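Local coordinates for protein haloacid delahogenase-like family hydrolase (Xanthomonas campestris pv. campestris, PDB 2PKE) that is a magnesium-binding hydrolase of the haloacid dehalogenase-like family and probably acts as a phosphatase, though its substrate is not established, at residues 144-148 with 149-153; 85-88 with 89-93. One frame throughout, in Å; residues are numbered along the deposited sequence.

Interaction 1 (144-148 with 149-153); sequences KIEQS and GLSDL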
ATOM      1  N   LYS A 144       0.093  -9.026   8.044  1.00 20.62           N
ATOM      2  CA  LYS A 144       1.013  -9.392   9.121  1.00 22.12           C
ATOM      3  C   LYS A 144       0.435  -8.980  10.470  1.00 22.29           C
ATOM      4  O   LYS A 144       0.400  -9.800  11.370  1.00 20.04           O
ATOM      5  CB  LYS A 144       2.420  -8.823   8.919  1.00 22.40           C
ATOM      6  CG  LYS A 144       3.219  -9.387   7.686  1.00 20.09           C
ATOM      7  CD  LYS A 144       4.733  -9.112   7.855  1.00 24.82           C
ATOM      8  CE  LYS A 144       5.501  -8.730   6.621  1.00 29.17           C
ATOM      9  NZ  LYS A 144       6.997  -9.064   6.735  1.00 29.98           N
ATOM     10  N   ILE A 145      -0.073  -7.754  10.582  1.00 19.59           N
ATOM     11  CA  ILE A 145      -0.704  -7.356  11.841  1.00 24.24           C
ATOM     12  C   ILE A 145      -1.886  -8.277  12.203  1.00 24.69           C
ATOM     13  O   ILE A 145      -2.073  -8.597  13.356  1.00 24.85           O
ATOM     14  CB  ILE A 145      -1.027  -5.832  11.896  1.00 27.96           C
ATOM     15  CG1 ILE A 145      -1.570  -5.433  13.269  1.00 27.38           C
ATOM     16  CG2 ILE A 145      -2.000  -5.401  10.819  1.00 31.56           C
ATOM     17  CD1 ILE A 145      -0.553  -5.626  14.420  1.00 25.93           C
ATOM     18  N   GLU A 146      -2.667  -8.716  11.236  1.00 27.41           N
ATOM     19  CA  GLU A 146      -3.797  -9.637  11.522  1.00 29.79           C
ATOM     20  C   GLU A 146      -3.285 -11.040  11.905  1.00 29.81           C
ATOM     21  O   GLU A 146      -3.698 -11.566  12.918  1.00 32.36           O
ATOM     22  CB  GLU A 146      -4.799  -9.621  10.349  1.00 31.62           C
ATOM     23  CG  GLU A 146      -6.232 -10.281  10.610  1.00 37.27           C
ATOM     24  CD  GLU A 146      -7.163  -9.566  11.676  1.00 52.94           C
ATOM     25  OE1 GLU A 146      -7.195  -8.306  11.762  1.00 57.06           O
ATOM     26  OE2 GLU A 146      -7.877 -10.292  12.422  1.00 53.03           O
ATOM     27  N   GLN A 147      -2.333 -11.598  11.158  1.00 26.77           N
ATOM     28  CA  GLN A 147      -1.705 -12.891  11.473  1.00 31.82           C
ATOM     29  C   GLN A 147      -1.042 -12.892  12.841  1.00 28.79           C
ATOM     30  O   GLN A 147      -0.852 -13.949  13.424  1.00 31.00           O
ATOM     31  CB  GLN A 147      -0.578 -13.258  10.467  1.00 29.77           C
ATOM     32  CG  GLN A 147      -0.937 -13.514   8.977  1.00 36.96           C
ATOM     33  CD  GLN A 147       0.319 -13.702   8.055  1.00 38.69           C
ATOM     34  OE1 GLN A 147       0.732 -12.776   7.321  1.00 47.09           O
ATOM     35  NE2 GLN A 147       0.924 -14.903   8.111  1.00 49.68           N
ATOM     36  N   SER A 148      -0.615 -11.722  13.311  1.00 27.85           N
ATOM     37  CA  SER A 148       0.235 -11.598  14.495  1.00 25.44           C
ATOM     38  C   SER A 148      -0.523 -11.854  15.760  1.00 23.31           C
ATOM     39  O   SER A 148       0.072 -12.263  16.735  1.00 25.70           O
ATOM     40  CB  SER A 148       0.913 -10.208  14.614  1.00 25.73           C
ATOM     41  OG  SER A 148      -0.030  -9.182  14.883  1.00 20.59           O
ATOM     42  N   GLY A 149      -1.821 -11.559  15.748  1.00 21.91           N
ATOM     43  CA  GLY A 149      -2.643 -11.528  16.950  1.00 20.86           C
ATOM     44  C   GLY A 149      -2.665 -10.195  17.674  1.00 21.47           C
ATOM     45  O   GLY A 149      -3.486  -9.981  18.559  1.00 19.79           O
ATOM     46  N   LEU A 150      -1.807  -9.256  17.265  1.00 20.53           N
ATOM     47  CA  LEU A 150      -1.724  -7.941  17.909  1.00 21.42           C
ATOM     48  C   LEU A 150      -2.708  -6.875  17.383  1.00 21.17           C
ATOM     49  O   LEU A 150      -2.628  -5.753  17.806  1.00 22.33           O
ATOM     50  CB  LEU A 150      -0.291  -7.372  17.751  1.00 22.34           C
ATOM     51  CG  LEU A 150       0.896  -8.199  18.289  1.00 24.29           C
ATOM     52  CD1 LEU A 150       2.166  -7.591  17.801  1.00 19.06           C
ATOM     53  CD2 LEU A 150       0.908  -8.255  19.810  1.00 25.66           C
ATOM     54  N   SER A 151      -3.615  -7.225  16.468  1.00 25.20           N
ATOM     55  CA  SER A 151      -4.635  -6.278  15.928  1.00 25.09           C
ATOM     56  C   SER A 151      -5.465  -5.555  16.944  1.00 25.67           C
ATOM     57  O   SER A 151      -5.833  -4.419  16.749  1.00 26.54           O
ATOM     58  CB  SER A 151      -5.633  -6.998  15.002  1.00 23.52           C
ATOM     59  OG  SER A 151      -5.026  -7.226  13.775  1.00 37.53           O
ATOM     60  N   ASP A 152      -5.827  -6.229  18.011  1.00 25.03           N
ATOM     61  CA  ASP A 152      -6.605  -5.578  19.043  1.00 26.62           C
ATOM     62  C   ASP A 152      -5.874  -4.414  19.683  1.00 24.91           C
ATOM     63  O   ASP A 152      -6.535  -3.520  20.196  1.00 29.56           O
ATOM     64  CB  ASP A 152      -7.089  -6.574  20.119  1.00 26.96           C
ATOM     65  CG  ASP A 152      -5.943  -7.209  20.876  1.00 27.52           C
ATOM     66  OD1 ASP A 152      -4.936  -7.572  20.259  1.00 24.95           O
ATOM     67  OD2 ASP A 152      -6.070  -7.371  22.097  1.00 31.59           O
ATOM     68  N   LEU A 153      -4.534  -4.432  19.702  1.00 22.84           N
ATOM     69  CA  LEU A 153      -3.750  -3.351  20.251  1.00 22.44           C
ATOM     70  C   LEU A 153      -3.395  -2.265  19.249  1.00 22.24           C
ATOM     71  O   LEU A 153      -3.047  -1.170  19.649  1.00 24.26           O
ATOM     72  CB  LEU A 153      -2.421  -3.864  20.843  1.00 21.69           C
ATOM     73  CG  LEU A 153      -2.492  -4.866  21.994  1.00 23.27           C
ATOM     74  CD1 LEU A 153      -1.127  -5.481  22.275  1.00 21.25           C
ATOM     75  CD2 LEU A 153      -3.026  -4.135  23.229  1.00 29.56           C
TER
HETATM   76  O   HOH W   1      -4.452  -9.783  15.098  1.00 25.48           O
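Ser148 and Leu150 meet where helix 138-148 of the Rossmann-like HAD core runs out and the chain turns toward strand 157-160, a worked example of how a helix C-terminus is closed by side chains as well as backbone. Gly149, with a positive phi, is the first residue to leave the helical conformation.

The hydrogen bonds form two groups. In the first, Ser148 OG sits between its own backbone N and carbonyl carbon (chi1 68°), folded back over the last turn. From there Ser148 OG donates to Ile145 O at 2.6 Å, tilted from the plane of that carbonyl by 34°. The same oxygen accepts the N-H of Leu150, with Leu150 N 3.0 Å from Ser148 OG. This second bond is fairly straight, at 160°. One hydroxyl thus ties the end of the helix to the chain beyond the glycine, whereas the backbone bond from Gly149 N to Glu146 O is weak. In the second group, Ser151 OG donates to Glu146 OE1 over 3.2 Å, coming from above the carboxylate plane. A water donates to Glu146 O and accepts from Ser151 N, bridging the same two residues through their main chains.

The apolar part is small and faces inward. The side chains of Ile145 and Leu150 cross at about a right angle, and Leu150 continues onto Arg118 of helix 117-125. Lys144, on the same helical turn, forms a salt bridge with the magnesium ligand Asp21. Across the Ile145-Leu150 crossing, the touching atoms are Ile145 CD1 and Leu150 CB, 3.8 Å apart.

Interaction 2 (85-88 with 89-93); sequences ELTE and ARIEA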
ATOM      1  N   GLU A  85      20.458 -12.488 -15.305  1.00 19.61           N
ATOM      2  CA  GLU A  85      21.799 -11.883 -15.485  1.00 22.13           C
ATOM      3  C   GLU A  85      22.942 -12.783 -15.091  1.00 20.50           C
ATOM      4  O   GLU A  85      23.913 -12.956 -15.854  1.00 18.74           O
ATOM      5  CB  GLU A  85      21.956 -10.619 -14.640  1.00 26.09           C
ATOM      6  CG  GLU A  85      21.066  -9.480 -15.043  1.00 34.02           C
ATOM      7  CD  GLU A  85      21.415  -8.936 -16.394  1.00 46.64           C
ATOM      8  OE1 GLU A  85      22.624  -8.778 -16.689  1.00 54.78           O
ATOM      9  OE2 GLU A  85      20.466  -8.684 -17.170  1.00 61.43           O
ATOM     10  N   LEU A  86      22.863 -13.293 -13.872  1.00 20.07           N
ATOM     11  CA  LEU A  86      23.918 -14.113 -13.317  1.00 20.24           C
ATOM     12  C   LEU A  86      24.186 -15.356 -14.158  1.00 20.76           C
ATOM     13  O   LEU A  86      25.345 -15.733 -14.318  1.00 22.52           O
ATOM     14  CB  LEU A  86      23.602 -14.537 -11.885  1.00 21.13           C
ATOM     15  CG  LEU A  86      23.789 -13.485 -10.809  1.00 18.02           C
ATOM     16  CD1 LEU A  86      23.143 -13.937  -9.464  1.00 20.14           C
ATOM     17  CD2 LEU A  86      25.253 -13.172 -10.653  1.00 24.26           C
ATOM     18  N   THR A  87      23.120 -15.991 -14.664  1.00 20.87           N
ATOM     19  CA  THR A  87      23.245 -17.226 -15.440  1.00 21.75           C
ATOM     20  C   THR A  87      23.307 -16.977 -16.951  1.00 20.65           C
ATOM     21  O   THR A  87      23.255 -17.938 -17.734  1.00 19.69           O
ATOM     22  CB  THR A  87      22.090 -18.182 -15.162  1.00 22.01           C
ATOM     23  OG1 THR A  87      20.880 -17.627 -15.692  1.00 20.81           O
ATOM     24  CG2 THR A  87      21.925 -18.428 -13.632  1.00 23.38           C
ATOM     25  N   GLU A  88      23.474 -15.706 -17.342  1.00 21.66           N
ATOM     26  CA  GLU A  88      23.539 -15.284 -18.754  1.00 21.08           C
ATOM     27  C   GLU A  88      22.349 -15.872 -19.511  1.00 20.01           C
ATOM     28  O   GLU A  88      22.523 -16.512 -20.547  1.00 20.52           O
ATOM     29  CB  GLU A  88      24.867 -15.694 -19.427  1.00 21.30           C
ATOM     30  CG  GLU A  88      26.177 -15.130 -18.792  1.00 26.55           C
ATOM     31  CD  GLU A  88      26.277 -13.597 -18.836  1.00 34.16           C
ATOM     32  OE1 GLU A  88      25.526 -12.963 -19.616  1.00 34.75           O
ATOM     33  OE2 GLU A  88      27.106 -13.019 -18.089  1.00 27.74           O
ATOM     34  N   ALA A  89      21.156 -15.686 -18.957  1.00 18.75           N
ATOM     35  CA  ALA A  89      19.906 -16.219 -19.526  1.00 17.08           C
ATOM     36  C   ALA A  89      19.891 -17.745 -19.733  1.00 17.90           C
ATOM     37  O   ALA A  89      19.099 -18.263 -20.525  1.00 17.26           O
ATOM     38  CB  ALA A  89      19.533 -15.461 -20.837  1.00 16.05           C
ATOM     39  N   ARG A  90      20.751 -18.472 -19.011  1.00 22.61           N
ATOM     40  CA  ARG A  90      20.726 -19.956 -19.053  1.00 21.00           C
ATOM     41  C   ARG A  90      19.655 -20.524 -18.139  1.00 21.00           C
ATOM     42  O   ARG A  90      19.202 -21.667 -18.338  1.00 21.41           O
ATOM     43  CB  ARG A  90      22.059 -20.575 -18.651  1.00 21.62           C
ATOM     44  CG  ARG A  90      22.973 -20.881 -19.790  1.00 24.78           C
ATOM     45  CD  ARG A  90      23.446 -19.644 -20.510  1.00 25.08           C
ATOM     46  NE  ARG A  90      24.503 -19.978 -21.475  1.00 29.40           N
ATOM     47  CZ  ARG A  90      25.083 -19.112 -22.299  1.00 21.77           C
ATOM     48  NH1 ARG A  90      24.730 -17.829 -22.296  1.00 24.26           N
ATOM     49  NH2 ARG A  90      26.023 -19.532 -23.125  1.00 18.33           N
ATOM     50  N   ILE A  91      19.244 -19.741 -17.140  1.00 19.83           N
ATOM     51  CA  ILE A  91      18.348 -20.268 -16.148  1.00 17.61           C
ATOM     52  C   ILE A  91      17.090 -20.834 -16.783  1.00 17.68           C
ATOM     53  O   ILE A  91      16.492 -20.203 -17.656  1.00 18.82           O
ATOM     54  CB  ILE A  91      17.993 -19.239 -15.074  1.00 16.75           C
ATOM     55  CG1 ILE A  91      17.322 -19.981 -13.895  1.00 19.27           C
ATOM     56  CG2 ILE A  91      17.103 -18.092 -15.657  1.00 15.51           C
ATOM     57  CD1 ILE A  91      17.292 -19.245 -12.559  1.00 18.20           C
ATOM     58  N   GLU A  92      16.717 -22.049 -16.369  1.00 16.56           N
ATOM     59  CA  GLU A  92      15.473 -22.674 -16.812  1.00 18.12           C
ATOM     60  C   GLU A  92      14.183 -21.990 -16.309  1.00 16.76           C
ATOM     61  O   GLU A  92      14.134 -21.545 -15.191  1.00 17.39           O
ATOM     62  CB  GLU A  92      15.465 -24.130 -16.362  1.00 19.20           C
ATOM     63  CG  GLU A  92      16.446 -25.001 -17.142  1.00 15.92           C
ATOM     64  CD  GLU A  92      16.128 -25.075 -18.606  1.00 23.23           C
ATOM     65  OE1 GLU A  92      15.018 -24.665 -19.015  1.00 35.87           O
ATOM     66  OE2 GLU A  92      17.004 -25.540 -19.348  1.00 28.32           O
ATOM     67  N   ALA A  93      13.139 -21.946 -17.145  1.00 18.78           N
ATOM     68  CA  ALA A  93      11.817 -21.453 -16.720  1.00 21.07           C
ATOM     69  C   ALA A  93      11.336 -22.203 -15.460  1.00 21.38           C
ATOM     70  O   ALA A  93      10.789 -21.615 -14.536  1.00 22.92           O
ATOM     71  CB  ALA A  93      10.794 -21.596 -17.879  1.00 17.49           C
TER
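Thr87 holds OG1 between its backbone N and carbonyl carbon (chi1 68°), which turns the hydroxyl to the N-H of Ile91, while a bend at chi2 of Arg90 brings its guanidinium back alongside Glu88. These torsions act within a type I' beta turn from Thr87 to Arg90, in which Glu88 and Ala89 both have positive phi. Glu88 is also the C-prime residue of a Schellman motif, so the stop signal of the helix and the reversal of the chain share residues.

The turn is closed by its backbone bond, Arg90 N to Thr87 O at 2.9 Å. One residue on, Ile91 N donates to Thr87 OG1 at 3.0 Å, a rather bent bond of 135°. The same hydroxyl is hydrogen-bonded to Ala83 O one helical turn earlier, and so links the last turn of the helix to the chain leaving it. CB of Ile91 lies 3.4 Å from Thr87 OG1.

The side chain of Arg90 folds back, and Arg90 NH1 donates to Glu88 O at 3.1 Å, almost straight at 170° and in the carbonyl plane on a lone pair; the oxygen lies at the guanidinium edge, in its plane. The aliphatic part of Arg90 runs alongside Thr87 O, with Arg90 CB 3.0 Å from it.

This is the connection between helices 72-86 and 93-107, away from the metal site. Thr87 leans on Leu42 of helix 28-42, Ile91 packs back on Ala83 and Ile84 of helix 72-86, and both Ala89 and Ile91 touch Ala93 of the second subunit.

Along the chain interaction 2 comes first, then interaction 1, with centres 40 Å apart and nearest atoms about 23 Å apart, so the two do not touch. Residues 85-93 join helices 72-86 and 93-107 at the far end of the helical part, which by its place in the chain is probably the cap of HAD proteins; residues 144-153 lead from helix 138-148 toward strand 157-160, outermost on its side of the parallel sheet within this chain. Both are helix exits, but interaction 1 belongs to the core domain that holds the metal site, the Leu150 side chain about 12 Å from the magnesium ion, whereas interaction 2 belongs to the helical part and the subunit contact.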